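Local coordinates for protein alpha-1,4-endofucoidanase (Mariniflexile fucanivorans, PDB 6DLH) that hydrolyses fucoidan internally as a retaining endo-acting glycoside hydrolase of family GH107, its catalytic part being followed by immunoglobulin-like domains, at residues P93-P98 / V120-E124; G278-T282 / L315-M319. One frame throughout, in Å; residues are numbered along the deposited sequence.

How the contacts relate
Both contacts belong to the catalytic part of the chain, with its central parallel sheet, and they follow one another in sequence without touching. Their centres are about 36 Å apart and their nearest atoms about 23 Å. The centre of contact 1 lies about 10 Å from the centre of the chain, that of contact 2 about 30 Å. Nine of the ten touching residues of contact 1 are buried; contact 2 is also largely buried, but N279 and F318 are partly exposed. They share no helix or strand. Contact 1 joins two loops, and one main-chain hydrogen bond is combined with proline packing. Contact 2 sets a loop against helix 307-321. It has no hydrogen bond across it and relies on aromatic, proline and aliphatic side chains, with a calcium site nearby.

Contact 1 of 2, residues P93-P98 / V120-E124; sequences PTHVAP and VAPRE
Two irregular loop segments, extended at H95, A97, P98, A121 and P122 but kinked at V96 and V120, run side by side in the same direction. T94 faces V120 (CA-CA 4.4 Å), H95 faces A121 (CA-CA 4.8 Å) and P98 faces E124 (CA-CA 5.1 Å). V120 comes first. V120 O accepts the one hydrogen bond across the pair, from H95 N at 2.7 Å and 169°. The m side chain puts V120 CG1 3.9 Å from T94 CG2 and 4.4 Å from P93 CB. The H95 side chain (chi1 m) turns back along its own segment: H95 ND1 donates to P93 O at 2.6 Å, and NE2 bonds to Y204. A121 CA sits 3.7 Å from H95 O, and A121 CB 3.7 Å from A97 O. P122 points its ring at the first segment. P122 CD is 3.5 Å from A97 N, and P122 CG is 3.9 Å from P98 CD and 3.6 Å from V96 O. P98 CB lies 3.2 Å from P122 O, a close van der Waals contact. R123 turns away to a salt bridge with E61. E124 CG ends 3.6 Å from P98 CB. I102 of helix 100-104 packs on H95, V120 and A121. The pair belongs to the beta-alpha connection from strand 80-84 through helix 100-104 to helix 129-139, a loop region of the beta/alpha catalytic domain.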
ATOM      1  N   PRO A  93      -5.596  11.848  -5.732  1.00 42.34           N
ATOM      2  CA  PRO A  93      -6.490  10.992  -6.519  1.00 45.14           C
ATOM      3  C   PRO A  93      -6.163   9.498  -6.521  1.00 44.31           C
ATOM      4  O   PRO A  93      -7.065   8.668  -6.635  1.00 41.32           O
ATOM      5  CB  PRO A  93      -6.373  11.545  -7.953  1.00 44.64           C
ATOM      6  CG  PRO A  93      -5.836  12.948  -7.767  1.00 44.99           C
ATOM      7  CD  PRO A  93      -4.906  12.835  -6.578  1.00 43.73           C
ATOM      8  N   THR A  94      -4.874   9.160  -6.397  1.00 43.51           N
ATOM      9  CA  THR A  94      -4.430   7.779  -6.511  1.00 41.65           C
ATOM     10  C   THR A  94      -4.840   6.986  -5.269  1.00 41.61           C
ATOM     11  O   THR A  94      -4.388   7.287  -4.165  1.00 43.04           O
ATOM     12  CB  THR A  94      -2.927   7.715  -6.796  1.00 44.82           C
ATOM     13  OG1 THR A  94      -2.231   8.123  -5.614  1.00 46.40           O
ATOM     14  CG2 THR A  94      -2.524   8.566  -7.980  1.00 43.69           C
ATOM     15  N   HIS A  95      -5.702   5.980  -5.479  1.00 36.18           N
ATOM     16  CA  HIS A  95      -6.197   5.095  -4.436  1.00 36.91           C
ATOM     17  C   HIS A  95      -5.501   3.740  -4.543  1.00 38.03           C
ATOM     18  O   HIS A  95      -4.999   3.387  -5.610  1.00 38.99           O
ATOM     19  CB  HIS A  95      -7.719   4.908  -4.559  1.00 34.50           C
ATOM     20  CG  HIS A  95      -8.513   6.119  -4.205  1.00 32.87           C
ATOM     21  ND1 HIS A  95      -8.375   7.319  -4.882  1.00 32.07           N
ATOM     22  CD2 HIS A  95      -9.468   6.314  -3.269  1.00 31.61           C
ATOM     23  CE1 HIS A  95      -9.193   8.207  -4.359  1.00 32.07           C
ATOM     24  NE2 HIS A  95      -9.879   7.614  -3.370  1.00 31.23           N
ATOM     25  N   VAL A  96      -5.510   2.982  -3.437  1.00 36.15           N
ATOM     26  CA  VAL A  96      -4.859   1.681  -3.376  1.00 36.31           C
ATOM     27  C   VAL A  96      -5.902   0.576  -3.213  1.00 36.41           C
ATOM     28  O   VAL A  96      -5.544  -0.580  -3.018  1.00 35.42           O
ATOM     29  CB  VAL A  96      -3.795   1.618  -2.260  1.00 35.16           C
ATOM     30  CG1 VAL A  96      -2.709   2.655  -2.453  1.00 32.81           C
ATOM     31  CG2 VAL A  96      -4.401   1.721  -0.869  1.00 34.94           C
ATOM     32  N   ALA A  97      -7.190   0.942  -3.271  1.00 38.67           N
ATOM     33  CA  ALA A  97      -8.281  -0.012  -3.142  1.00 41.16           C
ATOM     34  C   ALA A  97      -9.260   0.183  -4.296  1.00 46.58           C
ATOM     35  O   ALA A  97      -9.473   1.312  -4.731  1.00 51.48           O
ATOM     36  CB  ALA A  97      -8.960   0.144  -1.805  1.00 39.62           C
ATOM     37  N   PRO A  98      -9.879  -0.894  -4.836  1.00 47.06           N
ATOM     38  CA  PRO A  98     -10.667  -0.784  -6.064  1.00 47.88           C
ATOM     39  C   PRO A  98     -12.066  -0.217  -5.820  1.00 48.84           C
ATOM     40  O   PRO A  98     -12.706  -0.530  -4.813  1.00 49.23           O
ATOM     41  CB  PRO A  98     -10.739  -2.243  -6.538  1.00 47.18           C
ATOM     42  CG  PRO A  98     -10.742  -3.048  -5.253  1.00 48.82           C
ATOM     43  CD  PRO A  98      -9.866  -2.263  -4.296  1.00 46.13           C
ATOM     44  N   VAL A 120      -6.333   5.285 -11.409  1.00 44.55           N
ATOM     45  CA  VAL A 120      -5.947   5.778 -10.095  1.00 45.04           C
ATOM     46  C   VAL A 120      -6.556   4.893  -9.016  1.00 45.80           C
ATOM     47  O   VAL A 120      -6.718   5.317  -7.875  1.00 46.79           O
ATOM     48  CB  VAL A 120      -6.285   7.270  -9.878  1.00 46.35           C
ATOM     49  CG1 VAL A 120      -5.335   8.193 -10.622  1.00 44.03           C
ATOM     50  CG2 VAL A 120      -7.736   7.614 -10.182  1.00 44.61           C
ATOM     51  N   ALA A 121      -6.899   3.661  -9.402  1.00 45.51           N
ATOM     52  CA  ALA A 121      -7.175   2.601  -8.449  1.00 44.15           C
ATOM     53  C   ALA A 121      -6.612   1.292  -8.997  1.00 47.19           C
ATOM     54  O   ALA A 121      -6.226   1.223 -10.164  1.00 44.38           O
ATOM     55  CB  ALA A 121      -8.656   2.510  -8.164  1.00 39.81           C
ATOM     56  N   PRO A 122      -6.496   0.229  -8.169  1.00 48.92           N
ATOM     57  CA  PRO A 122      -6.240  -1.113  -8.692  1.00 49.33           C
ATOM     58  C   PRO A 122      -7.514  -1.649  -9.346  1.00 48.32           C
ATOM     59  O   PRO A 122      -8.606  -1.497  -8.795  1.00 46.70           O
ATOM     60  CB  PRO A 122      -5.906  -1.906  -7.419  1.00 47.84           C
ATOM     61  CG  PRO A 122      -6.687  -1.200  -6.328  1.00 46.34           C
ATOM     62  CD  PRO A 122      -6.606   0.264  -6.701  1.00 47.56           C
ATOM     63  N   ARG A 123      -7.358  -2.275 -10.522  1.00 48.70           N
ATOM     64  CA  ARG A 123      -8.478  -2.834 -11.272  1.00 49.09           C
ATOM     65  C   ARG A 123      -9.168  -3.901 -10.426  1.00 50.76           C
ATOM     66  O   ARG A 123      -8.520  -4.816  -9.923  1.00 55.89           O
ATOM     67  CB  ARG A 123      -8.009  -3.413 -12.612  1.00 46.72           C
ATOM     68  CG  ARG A 123      -7.414  -2.397 -13.576  1.00 44.50           C
ATOM     69  CD  ARG A 123      -6.670  -3.081 -14.705  1.00 45.64           C
ATOM     70  NE  ARG A 123      -5.263  -3.337 -14.418  1.00 44.78           N
ATOM     71  CZ  ARG A 123      -4.246  -3.031 -15.224  1.00 47.80           C
ATOM     72  NH1 ARG A 123      -4.466  -2.498 -16.414  1.00 47.66           N
ATOM     73  NH2 ARG A 123      -3.002  -3.273 -14.843  1.00 48.01           N
ATOM     74  N   GLU A 124     -10.489  -3.765 -10.274  1.00 53.63           N
ATOM     75  CA  GLU A 124     -11.273  -4.596  -9.371  1.00 55.89           C
ATOM     76  C   GLU A 124     -11.089  -6.079  -9.693  1.00 58.16           C
ATOM     77  O   GLU A 124     -11.260  -6.932  -8.823  1.00 60.49           O
ATOM     78  CB  GLU A 124     -12.750  -4.205  -9.459  1.00 60.68           C
ATOM     79  CG  GLU A 124     -13.432  -4.084  -8.107  1.00 65.64           C
ATOM     80  CD  GLU A 124     -13.763  -5.383  -7.392  1.00 67.99           C
ATOM     81  OE1 GLU A 124     -13.961  -6.400  -8.077  1.00 71.96           O
ATOM     82  OE2 GLU A 124     -13.833  -5.370  -6.147  1.00 69.41           O
TER

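Contact 2 of 2, residues G278-T282 / L315-M319; sequences GNPFT and LVVFM. With EDO (1,2-ethanediol), chain B.
Residues 315-319 are a piece of helix 307-321, with M319 N bonded to L315 O at 3.2 Å. Segment 278-282 is a loop that crosses its side, extended at N279 (phi/psi -71/122°) and turned at P280 (-71/-7°). P280 is nearest L315 (CA-CA 5.7 Å). F318 is the main helix residue here. Its t rotamer (chi2 88°) lays the ring against the loop. P280 CD sits over one face, 3.5 Å from the F318 ring centroid and 10° off the normal, a CH-pi contact. P280 CB also meets L315 CG at 3.7 Å.

The loop, which follows strand 266-269, an outermost strand of the parallel sheet, here packs on helix 307-321 beside a calcium site to which F327 and D330 contribute. L315 is t,t, which brings L315 CD2 to 3.7 Å from F281 CZ. The F281 CA-to-CB bond runs sideways, but with chi1 m and chi2 -67° the end of the ring comes nearer the helix. F281 CE2 lies 3.9 Å from F318 CD2, and F281 CZ 3.9 Å from M319 CG, which is at the ring edge. An Asx turn shapes the loop: N279 OD1, with chi1 t, accepts from F281 N at 2.9 Å. N279 ND2 bonds to A326 O and D329 OD2, and lies 3.4 Å from F318 CZ. F342 of strand 341-342 also packs on L315, V316 and M319. A 1,2-ethanediol, probably from the crystallisation liquor, donates from O2 to G278 O at 3.1 Å.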
ATOM      1  N   GLY A 278       0.764  27.367  23.876  1.00 29.79           N
ATOM      2  CA  GLY A 278      -0.519  26.887  24.361  1.00 27.68           C
ATOM      3  C   GLY A 278      -0.734  25.417  24.028  1.00 27.94           C
ATOM      4  O   GLY A 278       0.191  24.616  24.118  1.00 27.35           O
ATOM      5  N   ASN A 279      -1.967  25.086  23.635  1.00 28.26           N
ATOM      6  CA  ASN A 279      -2.290  23.731  23.224  1.00 28.60           C
ATOM      7  C   ASN A 279      -1.617  23.465  21.881  1.00 28.53           C
ATOM      8  O   ASN A 279      -1.812  24.208  20.920  1.00 27.41           O
ATOM      9  CB  ASN A 279      -3.797  23.466  23.241  1.00 28.66           C
ATOM     10  CG  ASN A 279      -4.140  21.992  23.190  1.00 28.98           C
ATOM     11  OD1 ASN A 279      -3.552  21.229  22.424  1.00 31.22           O
ATOM     12  ND2 ASN A 279      -5.093  21.581  24.006  1.00 28.70           N
ATOM     13  N   PRO A 280      -0.752  22.429  21.788  1.00 27.52           N
ATOM     14  CA  PRO A 280      -0.075  22.111  20.529  1.00 26.78           C
ATOM     15  C   PRO A 280      -1.004  21.514  19.473  1.00 27.00           C
ATOM     16  O   PRO A 280      -0.578  21.306  18.338  1.00 26.46           O
ATOM     17  CB  PRO A 280       0.979  21.072  20.942  1.00 26.84           C
ATOM     18  CG  PRO A 280       0.384  20.427  22.175  1.00 27.52           C
ATOM     19  CD  PRO A 280      -0.342  21.550  22.896  1.00 26.69           C
ATOM     20  N   PHE A 281      -2.257  21.225  19.861  1.00 25.24           N
ATOM     21  CA  PHE A 281      -3.220  20.672  18.925  1.00 27.08           C
ATOM     22  C   PHE A 281      -4.302  21.704  18.618  1.00 29.56           C
ATOM     23  O   PHE A 281      -4.912  22.258  19.533  1.00 29.19           O
ATOM     24  CB  PHE A 281      -3.836  19.378  19.467  1.00 25.40           C
ATOM     25  CG  PHE A 281      -2.850  18.351  19.968  1.00 26.07           C
ATOM     26  CD1 PHE A 281      -1.981  17.710  19.096  1.00 24.83           C
ATOM     27  CD2 PHE A 281      -2.800  18.015  21.315  1.00 25.68           C
ATOM     28  CE1 PHE A 281      -1.073  16.770  19.559  1.00 26.14           C
ATOM     29  CE2 PHE A 281      -1.884  17.083  21.782  1.00 27.78           C
ATOM     30  CZ  PHE A 281      -1.031  16.449  20.897  1.00 27.18           C
ATOM     31  N   THR A 282      -4.512  21.964  17.322  1.00 30.97           N
ATOM     32  CA  THR A 282      -5.700  22.658  16.849  1.00 34.62           C
ATOM     33  C   THR A 282      -6.940  21.995  17.460  1.00 34.72           C
ATOM     34  O   THR A 282      -7.013  20.771  17.559  1.00 32.91           O
ATOM     35  CB  THR A 282      -5.722  22.698  15.314  1.00 35.47           C
ATOM     36  OG1 THR A 282      -4.661  23.562  14.907  1.00 38.73           O
ATOM     37  CG2 THR A 282      -7.022  23.219  14.741  1.00 38.92           C
ATOM     38  N   LEU A 315       5.252  19.173  22.799  1.00 21.82           N
ATOM     39  CA  LEU A 315       3.997  18.565  22.383  1.00 22.08           C
ATOM     40  C   LEU A 315       3.859  17.197  23.051  1.00 22.44           C
ATOM     41  O   LEU A 315       2.790  16.828  23.528  1.00 23.89           O
ATOM     42  CB  LEU A 315       3.960  18.457  20.852  1.00 20.84           C
ATOM     43  CG  LEU A 315       2.668  17.911  20.230  1.00 20.98           C
ATOM     44  CD1 LEU A 315       2.534  18.381  18.786  1.00 19.81           C
ATOM     45  CD2 LEU A 315       2.631  16.389  20.276  1.00 19.54           C
ATOM     46  N   VAL A 316       4.959  16.447  23.076  1.00 21.86           N
ATOM     47  CA  VAL A 316       4.959  15.114  23.646  1.00 23.89           C
ATOM     48  C   VAL A 316       4.785  15.205  25.164  1.00 25.11           C
ATOM     49  O   VAL A 316       4.030  14.427  25.747  1.00 23.50           O
ATOM     50  CB  VAL A 316       6.225  14.365  23.182  1.00 25.49           C
ATOM     51  CG1 VAL A 316       7.063  13.781  24.294  1.00 24.94           C
ATOM     52  CG2 VAL A 316       5.943  13.356  22.084  1.00 24.64           C
ATOM     53  N   VAL A 317       5.430  16.202  25.794  1.00 24.49           N
ATOM     54  CA  VAL A 317       5.284  16.418  27.225  1.00 24.82           C
ATOM     55  C   VAL A 317       3.836  16.802  27.528  1.00 25.62           C
ATOM     56  O   VAL A 317       3.275  16.328  28.513  1.00 25.13           O
ATOM     57  CB  VAL A 317       6.304  17.445  27.767  1.00 25.33           C
ATOM     58  CG1 VAL A 317       6.009  17.841  29.208  1.00 24.10           C
ATOM     59  CG2 VAL A 317       7.719  16.913  27.654  1.00 22.99           C
ATOM     60  N   PHE A 318       3.228  17.619  26.655  1.00 25.13           N
ATOM     61  CA  PHE A 318       1.824  17.997  26.786  1.00 25.02           C
ATOM     62  C   PHE A 318       0.924  16.762  26.879  1.00 27.01           C
ATOM     63  O   PHE A 318      -0.067  16.766  27.611  1.00 26.19           O
ATOM     64  CB  PHE A 318       1.373  18.882  25.619  1.00 23.76           C
ATOM     65  CG  PHE A 318      -0.016  19.461  25.762  1.00 23.16           C
ATOM     66  CD1 PHE A 318      -0.222  20.674  26.405  1.00 23.61           C
ATOM     67  CD2 PHE A 318      -1.122  18.795  25.259  1.00 22.22           C
ATOM     68  CE1 PHE A 318      -1.496  21.208  26.543  1.00 24.13           C
ATOM     69  CE2 PHE A 318      -2.400  19.323  25.402  1.00 23.54           C
ATOM     70  CZ  PHE A 318      -2.586  20.529  26.041  1.00 24.36           C
ATOM     71  N   MET A 319       1.252  15.726  26.095  1.00 26.91           N
ATOM     72  CA  MET A 319       0.474  14.498  26.056  1.00 27.34           C
ATOM     73  C   MET A 319       0.602  13.779  27.396  1.00 26.73           C
ATOM     74  O   MET A 319      -0.377  13.254  27.917  1.00 27.32           O
ATOM     75  CB  MET A 319       0.945  13.582  24.919  1.00 27.61           C
ATOM     76  CG  MET A 319       0.505  14.059  23.543  1.00 29.60           C
ATOM     77  SD  MET A 319       1.268  13.159  22.165  1.00 33.50           S
ATOM     78  CE  MET A 319       0.637  11.506  22.429  1.00 29.75           C
TER
HETATM   79  C1  EDO B 801       4.025  24.094  25.200  1.00 35.78           C
HETATM   80  O1  EDO B 801       4.428  23.458  26.424  1.00 31.82           O
HETATM   81  C2  EDO B 801       3.101  23.166  24.447  1.00 37.16           C
HETATM   82  O2  EDO B 801       3.011  23.659  23.121  1.00 40.56           O